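Local atomic coordinates of transthyretin-like protein (Klebsiella pneumoniae subsp. pneumoniae, PDB entry 3QVA), a protein that probably hydrolyses 5-hydroxyisourate to 2-oxo-4-hydroxy-4-carboxy-5-ureidoimidazoline in purine breakdown, working as a homotetramer of the transthyretin family. Residues 18-23 / 76-81; 40-45 / 51-56; 30-33 / 38-41. All coordinates share one frame; numbering follows the deposited sequence.

Contact 1 of 3, residues 18-23 / 76-81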
ATOM      1  N   ASP A  18      -6.838   3.185   9.781  1.00 13.74           N
ATOM      2  CA  ASP A  18      -7.891   3.005   8.793  1.00 14.27           C
ATOM      3  C   ASP A  18      -7.713   4.080   7.731  1.00 14.42           C
ATOM      4  O   ASP A  18      -8.089   5.242   7.932  1.00 14.51           O
ATOM      5  CB  ASP A  18      -9.285   3.086   9.434  1.00 14.62           C
ATOM      6  CG  ASP A  18     -10.418   2.883   8.424  1.00 15.76           C
ATOM      7  OD1 ASP A  18     -10.155   2.655   7.221  1.00 16.29           O
ATOM      8  OD2 ASP A  18     -11.600   2.949   8.833  1.00 19.19           O
ATOM      9  N   ILE A  19      -7.133   3.692   6.596  1.00 14.39           N
ATOM     10  CA  ILE A  19      -6.830   4.667   5.557  1.00 15.02           C
ATOM     11  C   ILE A  19      -8.074   5.076   4.764  1.00 15.34           C
ATOM     12  O   ILE A  19      -8.021   6.016   3.982  1.00 15.00           O
ATOM     13  CB  ILE A  19      -5.674   4.219   4.628  1.00 15.02           C
ATOM     14  CG1 ILE A  19      -6.131   3.098   3.685  1.00 15.62           C
ATOM     15  CG2 ILE A  19      -4.442   3.825   5.465  1.00 15.77           C
ATOM     16  CD1 ILE A  19      -5.121   2.785   2.565  1.00 16.62           C
ATOM     17  N   SER A  20      -9.192   4.386   4.985  1.00 16.21           N
ATOM     18  CA  SER A  20     -10.454   4.786   4.370  1.00 17.47           C
ATOM     19  C   SER A  20     -10.958   6.095   4.992  1.00 18.41           C
ATOM     20  O   SER A  20     -11.666   6.866   4.343  1.00 18.52           O
ATOM     21  CB  SER A  20     -11.500   3.669   4.469  1.00 17.71           C
ATOM     22  OG  SER A  20     -12.004   3.548   5.784  1.00 19.16           O
ATOM     23  N   THR A  21     -10.557   6.356   6.236  1.00 18.99           N
ATOM     24  CA  THR A  21     -10.954   7.578   6.947  1.00 20.10           C
ATOM     25  C   THR A  21      -9.771   8.459   7.361  1.00 20.31           C
ATOM     26  O   THR A  21      -9.957   9.624   7.735  1.00 21.14           O
ATOM     27  CB  THR A  21     -11.790   7.250   8.205  1.00 20.04           C
ATOM     28  OG1 THR A  21     -10.988   6.502   9.128  1.00 20.42           O
ATOM     29  CG2 THR A  21     -13.045   6.464   7.844  1.00 21.14           C
ATOM     30  N   GLY A  22      -8.562   7.910   7.303  1.00 20.08           N
ATOM     31  CA  GLY A  22      -7.363   8.615   7.743  1.00 20.19           C
ATOM     32  C   GLY A  22      -7.264   8.779   9.252  1.00 20.32           C
ATOM     33  O   GLY A  22      -6.767   9.794   9.741  1.00 20.15           O
ATOM     34  N   THR A  23      -7.746   7.782   9.990  1.00 19.97           N
ATOM     35  CA  THR A  23      -7.739   7.828  11.451  1.00 19.99           C
ATOM     36  C   THR A  23      -7.177   6.528  12.021  1.00 19.36           C
ATOM     37  O   THR A  23      -7.252   5.481  11.365  1.00 19.53           O
ATOM     38  CB  THR A  23      -9.160   8.050  12.023  1.00 20.21           C
ATOM     39  OG1 THR A  23     -10.028   7.009  11.562  1.00 21.31           O
ATOM     40  CG2 THR A  23      -9.719   9.402  11.593  1.00 21.14           C
ATOM     41  N   ALA A  76     -18.800  -1.693  12.996  1.00 23.26           N
ATOM     42  CA  ALA A  76     -19.072  -0.328  12.571  1.00 23.87           C
ATOM     43  C   ALA A  76     -20.073  -0.292  11.410  1.00 23.92           C
ATOM     44  O   ALA A  76     -20.335   0.771  10.847  1.00 24.75           O
ATOM     45  CB  ALA A  76     -17.778   0.350  12.174  1.00 23.86           C
ATOM     46  N   GLY A  77     -20.621  -1.455  11.052  1.00 23.95           N
ATOM     47  CA  GLY A  77     -21.617  -1.564   9.977  1.00 23.56           C
ATOM     48  C   GLY A  77     -21.076  -1.416   8.563  1.00 23.22           C
ATOM     49  O   GLY A  77     -21.786  -0.956   7.657  1.00 23.75           O
ATOM     50  N   ARG A  78     -19.826  -1.822   8.365  1.00 22.61           N
ATOM     51  CA  ARG A  78     -19.154  -1.684   7.080  1.00 21.65           C
ATOM     52  C   ARG A  78     -18.744  -3.053   6.554  1.00 21.42           C
ATOM     53  O   ARG A  78     -18.128  -3.840   7.268  1.00 21.58           O
ATOM     54  CB  ARG A  78     -17.933  -0.773   7.221  1.00 21.79           C
ATOM     55  CG  ARG A  78     -18.246   0.564   7.906  1.00 21.64           C
ATOM     56  CD  ARG A  78     -16.991   1.305   8.317  1.00 22.29           C
ATOM     57  NE  ARG A  78     -16.233   1.785   7.164  1.00 23.81           N
ATOM     58  CZ  ARG A  78     -14.997   2.277   7.230  1.00 23.74           C
ATOM     59  NH1 ARG A  78     -14.361   2.368   8.394  1.00 22.92           N
ATOM     60  NH2 ARG A  78     -14.399   2.687   6.125  1.00 25.43           N
ATOM     61  N   GLU A  79     -19.096  -3.336   5.306  1.00 20.77           N
ATOM     62  CA  GLU A  79     -18.803  -4.639   4.711  1.00 20.31           C
ATOM     63  C   GLU A  79     -17.388  -4.668   4.118  1.00 19.72           C
ATOM     64  O   GLU A  79     -16.852  -3.640   3.701  1.00 19.73           O
ATOM     65  CB  GLU A  79     -19.858  -5.006   3.663  1.00 20.77           C
ATOM     66  CG  GLU A  79     -21.243  -5.286   4.250  1.00 21.70           C
ATOM     67  N   SER A  80     -16.782  -5.851   4.113  1.00 18.72           N
ATOM     68  CA  SER A  80     -15.464  -6.054   3.507  1.00 17.40           C
ATOM     69  C   SER A  80     -15.367  -7.501   3.066  1.00 17.05           C
ATOM     70  O   SER A  80     -15.923  -8.382   3.725  1.00 17.48           O
ATOM     71  CB  SER A  80     -14.349  -5.756   4.514  1.00 17.53           C
ATOM     72  OG  SER A  80     -13.072  -6.038   3.958  1.00 16.37           O
ATOM     73  N   VAL A  81     -14.674  -7.752   1.957  1.00 16.29           N
ATOM     74  CA  VAL A  81     -14.426  -9.133   1.538  1.00 15.83           C
ATOM     75  C   VAL A  81     -13.259  -9.736   2.316  1.00 14.81           C
ATOM     76  O   VAL A  81     -13.085 -10.943   2.325  1.00 14.33           O
ATOM     77  CB  VAL A  81     -14.196  -9.284   0.010  1.00 15.82           C
ATOM     78  CG1 VAL A  81     -15.399  -8.746  -0.777  1.00 17.21           C
ATOM     79  CG2 VAL A  81     -12.881  -8.622  -0.433  1.00 16.33           C
TER
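Segments 18-23 and 76-81 stay well apart in their backbones, 11.2 Å between the CA atoms of Ser-20 and Arg-78, and the side chain of Arg-78 spans the gap. Its guanidinium arrives edge-on at the turn. NH1 gives a hydrogen bond to Asp-18 OD2 at 2.9 Å, which is also a salt bridge. The bond is fairly straight, at 162°, and uses the syn lone pair of OD2. NH2 bonds Ser-20 OG at 2.6 Å, and this oxygen also lies almost exactly in the guanidinium plane. Carboxylate and guanidinium are 28° apart and so nearly coplanar. The arginine chain is extended at first and bends about its CG-CD bond (chi3 69°), which turns its two terminal nitrogens toward these oxygens.

The acceptors are themselves positioned by the turn. Ser-20 OG donates to Asp-18 OD1 at 2.5 Å, so it relays between carboxylate and guanidinium. Ser-20 N reaches the same OD1 from above the carboxylate plane, which makes an Asx turn. Gly-22 and Thr-23 both face Asp-18 in a G1 beta bulge, with Gly-22 at positive phi. On the other side, Gly-77 ends helix 69-75 as the C-prime residue of a Schellman motif, just before Arg-78.

Phe-73 of that helix touches both Asp-18 and Arg-78, and Pro-107 packs on Ser-20 and Arg-78. Ser-20 also packs on Ser-20 of a second subunit, so the turn lies at a tetramer interface. OD1 is held by two donors of the turn and OD2 by the arginine. This network should fix the rotation of the carboxylate, and the nearby positive charge probably favours its ionised form.

Contact 2 of 3, residues 40-45 / 51-56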
ATOM      1  N   ALA A  40      -0.358 -14.147  22.683  1.00 20.38           N
ATOM      2  CA  ALA A  40      -0.966 -12.913  23.147  1.00 19.32           C
ATOM      3  C   ALA A  40      -2.218 -12.609  22.347  1.00 18.62           C
ATOM      4  O   ALA A  40      -2.331 -12.998  21.185  1.00 18.29           O
ATOM      5  CB  ALA A  40       0.024 -11.756  23.040  1.00 19.21           C
ATOM      6  N   ASN A  41      -3.159 -11.929  22.991  1.00 17.87           N
ATOM      7  CA  ASN A  41      -4.351 -11.418  22.335  1.00 17.67           C
ATOM      8  C   ASN A  41      -4.642 -10.068  22.960  1.00 17.34           C
ATOM      9  O   ASN A  41      -4.917  -9.983  24.162  1.00 16.94           O
ATOM     10  CB  ASN A  41      -5.531 -12.384  22.505  1.00 17.90           C
ATOM     11  CG  ASN A  41      -6.730 -12.004  21.652  1.00 19.13           C
ATOM     12  OD1 ASN A  41      -6.628 -11.889  20.428  1.00 21.19           O
ATOM     13  ND2 ASN A  41      -7.876 -11.802  22.296  1.00 18.96           N
ATOM     14  N   LEU A  42      -4.538  -9.011  22.152  1.00 16.61           N
ATOM     15  CA  LEU A  42      -4.619  -7.644  22.659  1.00 16.47           C
ATOM     16  C   LEU A  42      -5.503  -6.771  21.772  1.00 16.39           C
ATOM     17  O   LEU A  42      -6.020  -7.243  20.755  1.00 16.43           O
ATOM     18  CB  LEU A  42      -3.209  -7.049  22.840  1.00 16.03           C
ATOM     19  CG  LEU A  42      -2.294  -7.801  23.823  1.00 15.80           C
ATOM     20  CD1 LEU A  42      -0.854  -7.331  23.747  1.00 16.27           C
ATOM     21  CD2 LEU A  42      -2.826  -7.670  25.249  1.00 15.76           C
ATOM     22  N   VAL A  43      -5.712  -5.518  22.178  1.00 16.47           N
ATOM     23  CA  VAL A  43      -6.607  -4.609  21.456  1.00 16.77           C
ATOM     24  C   VAL A  43      -5.932  -3.255  21.260  1.00 16.89           C
ATOM     25  O   VAL A  43      -5.282  -2.740  22.174  1.00 16.73           O
ATOM     26  CB  VAL A  43      -7.970  -4.431  22.182  1.00 17.15           C
ATOM     27  CG1 VAL A  43      -8.953  -3.674  21.315  1.00 17.50           C
ATOM     28  CG2 VAL A  43      -8.560  -5.762  22.529  1.00 17.87           C
ATOM     29  N   THR A  44      -6.077  -2.680  20.066  1.00 16.71           N
ATOM     30  CA  THR A  44      -5.486  -1.379  19.787  1.00 17.00           C
ATOM     31  C   THR A  44      -6.147  -0.303  20.633  1.00 17.72           C
ATOM     32  O   THR A  44      -7.363  -0.324  20.844  1.00 18.16           O
ATOM     33  CB  THR A  44      -5.615  -0.979  18.311  1.00 16.54           C
ATOM     34  OG1 THR A  44      -6.999  -0.995  17.925  1.00 15.84           O
ATOM     35  CG2 THR A  44      -4.806  -1.932  17.425  1.00 15.06           C
ATOM     36  N   ASN A  45      -5.334   0.632  21.112  1.00 18.56           N
ATOM     37  CA  ASN A  45      -5.836   1.773  21.881  1.00 19.37           C
ATOM     38  C   ASN A  45      -6.375   2.904  20.991  1.00 19.80           C
ATOM     39  O   ASN A  45      -6.517   2.734  19.780  1.00 19.80           O
ATOM     40  CB  ASN A  45      -4.761   2.273  22.854  1.00 19.47           C
ATOM     41  CG  ASN A  45      -3.516   2.793  22.152  1.00 19.49           C
ATOM     42  OD1 ASN A  45      -3.558   3.188  20.987  1.00 19.58           O
ATOM     43  ND2 ASN A  45      -2.397   2.798  22.866  1.00 20.40           N
ATOM     44  N   ALA A  51       1.628  -1.415  22.153  1.00 17.88           N
ATOM     45  CA  ALA A  51       3.044  -1.117  22.403  1.00 18.75           C
ATOM     46  C   ALA A  51       3.946  -2.344  22.471  1.00 19.31           C
ATOM     47  O   ALA A  51       5.110  -2.285  22.059  1.00 19.64           O
ATOM     48  CB  ALA A  51       3.201  -0.267  23.667  1.00 18.94           C
ATOM     49  N   THR A  52       3.412  -3.445  22.993  1.00 19.98           N
ATOM     50  CA  THR A  52       4.164  -4.694  23.129  1.00 20.62           C
ATOM     51  C   THR A  52       3.233  -5.905  23.213  1.00 20.66           C
ATOM     52  O   THR A  52       2.113  -5.801  23.721  1.00 20.59           O
ATOM     53  CB  THR A  52       5.130  -4.658  24.353  1.00 20.97           C
ATOM     54  OG1 THR A  52       5.968  -5.824  24.350  1.00 21.95           O
ATOM     55  CG2 THR A  52       4.355  -4.562  25.675  1.00 21.53           C
ATOM     56  N   PHE A  53       3.696  -7.045  22.704  1.00 20.86           N
ATOM     57  CA  PHE A  53       2.927  -8.289  22.758  1.00 21.54           C
ATOM     58  C   PHE A  53       3.495  -9.276  23.766  1.00 23.07           C
ATOM     59  O   PHE A  53       3.042 -10.419  23.850  1.00 23.21           O
ATOM     60  CB  PHE A  53       2.843  -8.940  21.375  1.00 20.72           C
ATOM     61  CG  PHE A  53       1.870  -8.263  20.451  1.00 18.19           C
ATOM     62  CD1 PHE A  53       0.549  -8.699  20.369  1.00 16.45           C
ATOM     63  CD2 PHE A  53       2.271  -7.187  19.671  1.00 17.21           C
ATOM     64  CE1 PHE A  53      -0.359  -8.066  19.518  1.00 15.19           C
ATOM     65  CE2 PHE A  53       1.375  -6.551  18.821  1.00 16.85           C
ATOM     66  CZ  PHE A  53       0.057  -6.989  18.742  1.00 15.07           C
ATOM     67  N   SER A  54       4.486  -8.824  24.529  1.00 24.90           N
ATOM     68  CA  SER A  54       5.188  -9.683  25.481  1.00 26.68           C
ATOM     69  C   SER A  54       5.826  -8.849  26.586  1.00 28.10           C
ATOM     70  O   SER A  54       6.247  -7.713  26.349  1.00 28.52           O
ATOM     71  CB  SER A  54       6.259 -10.502  24.761  1.00 26.85           C
ATOM     72  OG  SER A  54       7.226  -9.652  24.158  1.00 26.85           O
ATOM     73  N   ALA A  55       5.891  -9.418  27.789  1.00 29.55           N
ATOM     74  CA  ALA A  55       6.545  -8.765  28.923  1.00 30.90           C
ATOM     75  C   ALA A  55       8.057  -8.680  28.715  1.00 31.74           C
ATOM     76  O   ALA A  55       8.680  -7.662  29.035  1.00 32.24           O
ATOM     77  CB  ALA A  55       6.215  -9.493  30.224  1.00 31.01           C
ATOM     78  N   ALA A  56       8.635  -9.751  28.177  1.00 32.51           N
ATOM     79  CA  ALA A  56      10.058  -9.799  27.840  1.00 33.36           C
ATOM     80  C   ALA A  56      10.216  -9.881  26.316  1.00 33.85           C
ATOM     81  O   ALA A  56       9.271 -10.259  25.623  1.00 33.83           O
ATOM     82  CB  ALA A  56      10.719 -10.997  28.521  1.00 33.37           C
TER
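The side chains of Leu-42 and Phe-53 run past one another with opposite headings, the leucine reaching out from strand 37-43 and the ring reaching back from segment 51-56. One methyl does the touching. Leu-42 CD1 packs on Phe-53 CD1 at 3.9 Å, coming at the ring obliquely. The same methyl lies 3.3 Å from Thr-52 O, so it touches both the ring and a backbone carbonyl. Leu-42 CG is anti to its carbonyl carbon (chi1 -60°), and this sends the branch toward the loop.

Ala-40 meets the same ring carbon. Its CB lies near the ring plane, at the edge, 4.1 Å from Phe-53 CD1. It also approaches Phe-53 O at 3.4 Å. The two strand residues share CD1, while each also lies against a carbonyl of the loop. These cross-contacts are van der Waals packing.

The loop has polar ties of its own. Thr-52 OG1 donates to Ser-54 O at 2.8 Å, in the carbonyl plane and on a lone pair. Ser-54 OG donates to Ala-56 O at 2.6 Å. Both bonds link a hydroxyl to a carbonyl two residues on. The first bridges over Phe-53, the second spans Ala-55.

Phe-53 enters the space between the two sheets of the transthyretin-type beta sandwich. Val-30 of strand 29-34 touches it from one sheet, and Leu-12 and Thr-14 of strand 12-18 from the other. Leu-42 also packs on Ile-50 of strand 49-50 and on Phe-5 of the N-terminal tag. The Ala-40, Leu-42 and Phe-53 contacts lay the loop after strand 49-50 against strand 37-43.

Contact 3 of 3, residues 30-33 / 38-41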
ATOM      1  N   VAL A  30      -5.949  -7.953  18.063  1.00 14.86           N
ATOM      2  CA  VAL A  30      -4.768  -8.468  17.372  1.00 14.79           C
ATOM      3  C   VAL A  30      -4.115  -9.573  18.202  1.00 15.32           C
ATOM      4  O   VAL A  30      -3.761  -9.359  19.369  1.00 15.33           O
ATOM      5  CB  VAL A  30      -3.713  -7.359  17.099  1.00 14.53           C
ATOM      6  CG1 VAL A  30      -2.602  -7.891  16.199  1.00 14.43           C
ATOM      7  CG2 VAL A  30      -4.354  -6.120  16.479  1.00 14.01           C
ATOM      8  N   SER A  31      -3.942 -10.745  17.593  1.00 15.87           N
ATOM      9  CA  SER A  31      -3.328 -11.879  18.278  1.00 16.53           C
ATOM     10  C   SER A  31      -1.942 -12.211  17.740  1.00 16.97           C
ATOM     11  O   SER A  31      -1.655 -12.015  16.557  1.00 16.47           O
ATOM     12  CB  SER A  31      -4.232 -13.114  18.209  1.00 16.53           C
ATOM     13  OG  SER A  31      -4.349 -13.598  16.880  1.00 18.08           O
ATOM     14  N   LEU A  32      -1.087 -12.712  18.627  1.00 17.43           N
ATOM     15  CA  LEU A  32       0.230 -13.192  18.241  1.00 18.52           C
ATOM     16  C   LEU A  32       0.299 -14.685  18.515  1.00 19.19           C
ATOM     17  O   LEU A  32      -0.067 -15.139  19.600  1.00 18.85           O
ATOM     18  CB  LEU A  32       1.336 -12.476  19.024  1.00 18.37           C
ATOM     19  CG  LEU A  32       2.770 -12.963  18.779  1.00 18.79           C
ATOM     20  CD1 LEU A  32       3.210 -12.676  17.346  1.00 19.42           C
ATOM     21  CD2 LEU A  32       3.737 -12.328  19.779  1.00 18.68           C
ATOM     22  N   SER A  33       0.760 -15.443  17.528  1.00 20.37           N
ATOM     23  CA  SER A  33       0.958 -16.871  17.713  1.00 22.25           C
ATOM     24  C   SER A  33       2.310 -17.334  17.182  1.00 23.39           C
ATOM     25  O   SER A  33       2.938 -16.663  16.356  1.00 23.25           O
ATOM     26  CB  SER A  33      -0.184 -17.672  17.082  1.00 22.16           C
ATOM     27  OG  SER A  33      -0.161 -17.571  15.674  1.00 23.68           O
ATOM     28  N   THR A  38      -1.131 -19.591  20.556  1.00 28.51           N
ATOM     29  CA  THR A  38      -1.321 -18.149  20.697  1.00 27.72           C
ATOM     30  C   THR A  38      -0.639 -17.625  21.953  1.00 26.45           C
ATOM     31  O   THR A  38      -0.856 -18.129  23.060  1.00 26.67           O
ATOM     32  CB  THR A  38      -2.804 -17.682  20.539  1.00 28.09           C
ATOM     33  OG1 THR A  38      -2.993 -16.414  21.193  1.00 29.36           O
ATOM     34  CG2 THR A  38      -3.784 -18.706  21.091  1.00 28.99           C
ATOM     35  N   LEU A  39       0.214 -16.627  21.749  1.00 24.57           N
ATOM     36  CA  LEU A  39       1.083 -16.081  22.780  1.00 23.12           C
ATOM     37  C   LEU A  39       0.475 -14.855  23.440  1.00 22.17           C
ATOM     38  O   LEU A  39       0.765 -14.550  24.602  1.00 21.79           O
ATOM     39  CB  LEU A  39       2.433 -15.708  22.164  1.00 23.42           C
ATOM     40  CG  LEU A  39       3.581 -16.726  22.120  1.00 24.87           C
ATOM     41  CD1 LEU A  39       3.126 -18.178  21.939  1.00 25.48           C
ATOM     42  CD2 LEU A  39       4.585 -16.328  21.052  1.00 24.87           C
ATOM     43  N   ALA A  40      -0.358 -14.147  22.683  1.00 20.38           N
ATOM     44  CA  ALA A  40      -0.966 -12.913  23.147  1.00 19.32           C
ATOM     45  C   ALA A  40      -2.218 -12.609  22.347  1.00 18.62           C
ATOM     46  O   ALA A  40      -2.331 -12.998  21.185  1.00 18.29           O
ATOM     47  CB  ALA A  40       0.024 -11.756  23.040  1.00 19.21           C
ATOM     48  N   ASN A  41      -3.159 -11.929  22.991  1.00 17.87           N
ATOM     49  CA  ASN A  41      -4.351 -11.418  22.335  1.00 17.67           C
ATOM     50  C   ASN A  41      -4.642 -10.068  22.960  1.00 17.34           C
ATOM     51  O   ASN A  41      -4.917  -9.983  24.162  1.00 16.94           O
ATOM     52  CB  ASN A  41      -5.531 -12.384  22.505  1.00 17.90           C
ATOM     53  CG  ASN A  41      -6.730 -12.004  21.652  1.00 19.13           C
ATOM     54  OD1 ASN A  41      -6.628 -11.889  20.428  1.00 21.19           O
ATOM     55  ND2 ASN A  41      -7.876 -11.802  22.296  1.00 18.96           N
TER
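Leu-32 faces two residues at once, Leu-39 and Ala-40, in a classic beta bulge. Leu-32 O accepts from both backbone nitrogens. The bond from Leu-39 N is short, 2.6 Å, and that from Ala-40 N is longer at 3.3 Å. The extra residue shifts the register by one. Leu-39 has phi/psi of -96°/-28°, away from extended strand values, and this lets the two neighbouring N-H groups turn to one oxygen.

Leu-32 N returns a bond to Ala-40 O at 2.9 Å. On either side of the bulge lie non-hydrogen-bonded pairs, Ser-31 with Asn-41 and Ser-33 with Thr-38. Ala-40 O also takes a CA-H...O contact from Ser-31 CA. Thr-38 CA makes a similar contact with Leu-32 O.

The two segments belong to the antiparallel hairpin of strands 29-34 and 37-43, within the four-stranded sheet of the transthyretin fold. Strand 37-43 is an outermost strand of that sheet within the chain. On the other flank of strand 29-34, Ser-31 and Ser-33 bond through their backbones to Thr-66 and Cys-64 of strand 62-67.

The two faces of the hairpin differ. Leu-32 and Ala-40 lie on the face toward strand 12-18, with their CB atoms 4.3 Å apart. Leu-32 CD2 meets Leu-39 CD2 at the same spacing, and Leu-12 of strand 12-18 packs on Leu-32. Ser-31, Ser-33, Thr-38 and Asn-41 lie on the other face. There the chi1 of Asn-41 (-171°) carries its amide back toward the neighbouring strand, placing OD1 3.5 Å from Ser-31 CB. Its ND2 bonds instead to Asn-2 O, and Thr-38 OG1 bonds to Tyr-4 OH, which lays the N-terminal tag residues along this face.

How the contacts relate
From the N terminus, residues 18-23 open the long loop that contact 1 closes at 76-81. Contacts 2 and 3 are both nested inside it. Contact 3 closes the short hairpin between strands 29-34 and 37-43. Contact 2 then begins on that second strand, shares Ala-40 and Asn-41 with contact 3, and closes the next loop at 51-56. Their centres are 8 Å apart, and Phe-53 CB packs on Leu-32 CD2 at 3.9 Å. Contact 1 lies on the opposite side of the chain's centre, its centre about 23 Å from each of the other two. It ties the turn after strand 12-18 to the end of helix 69-75.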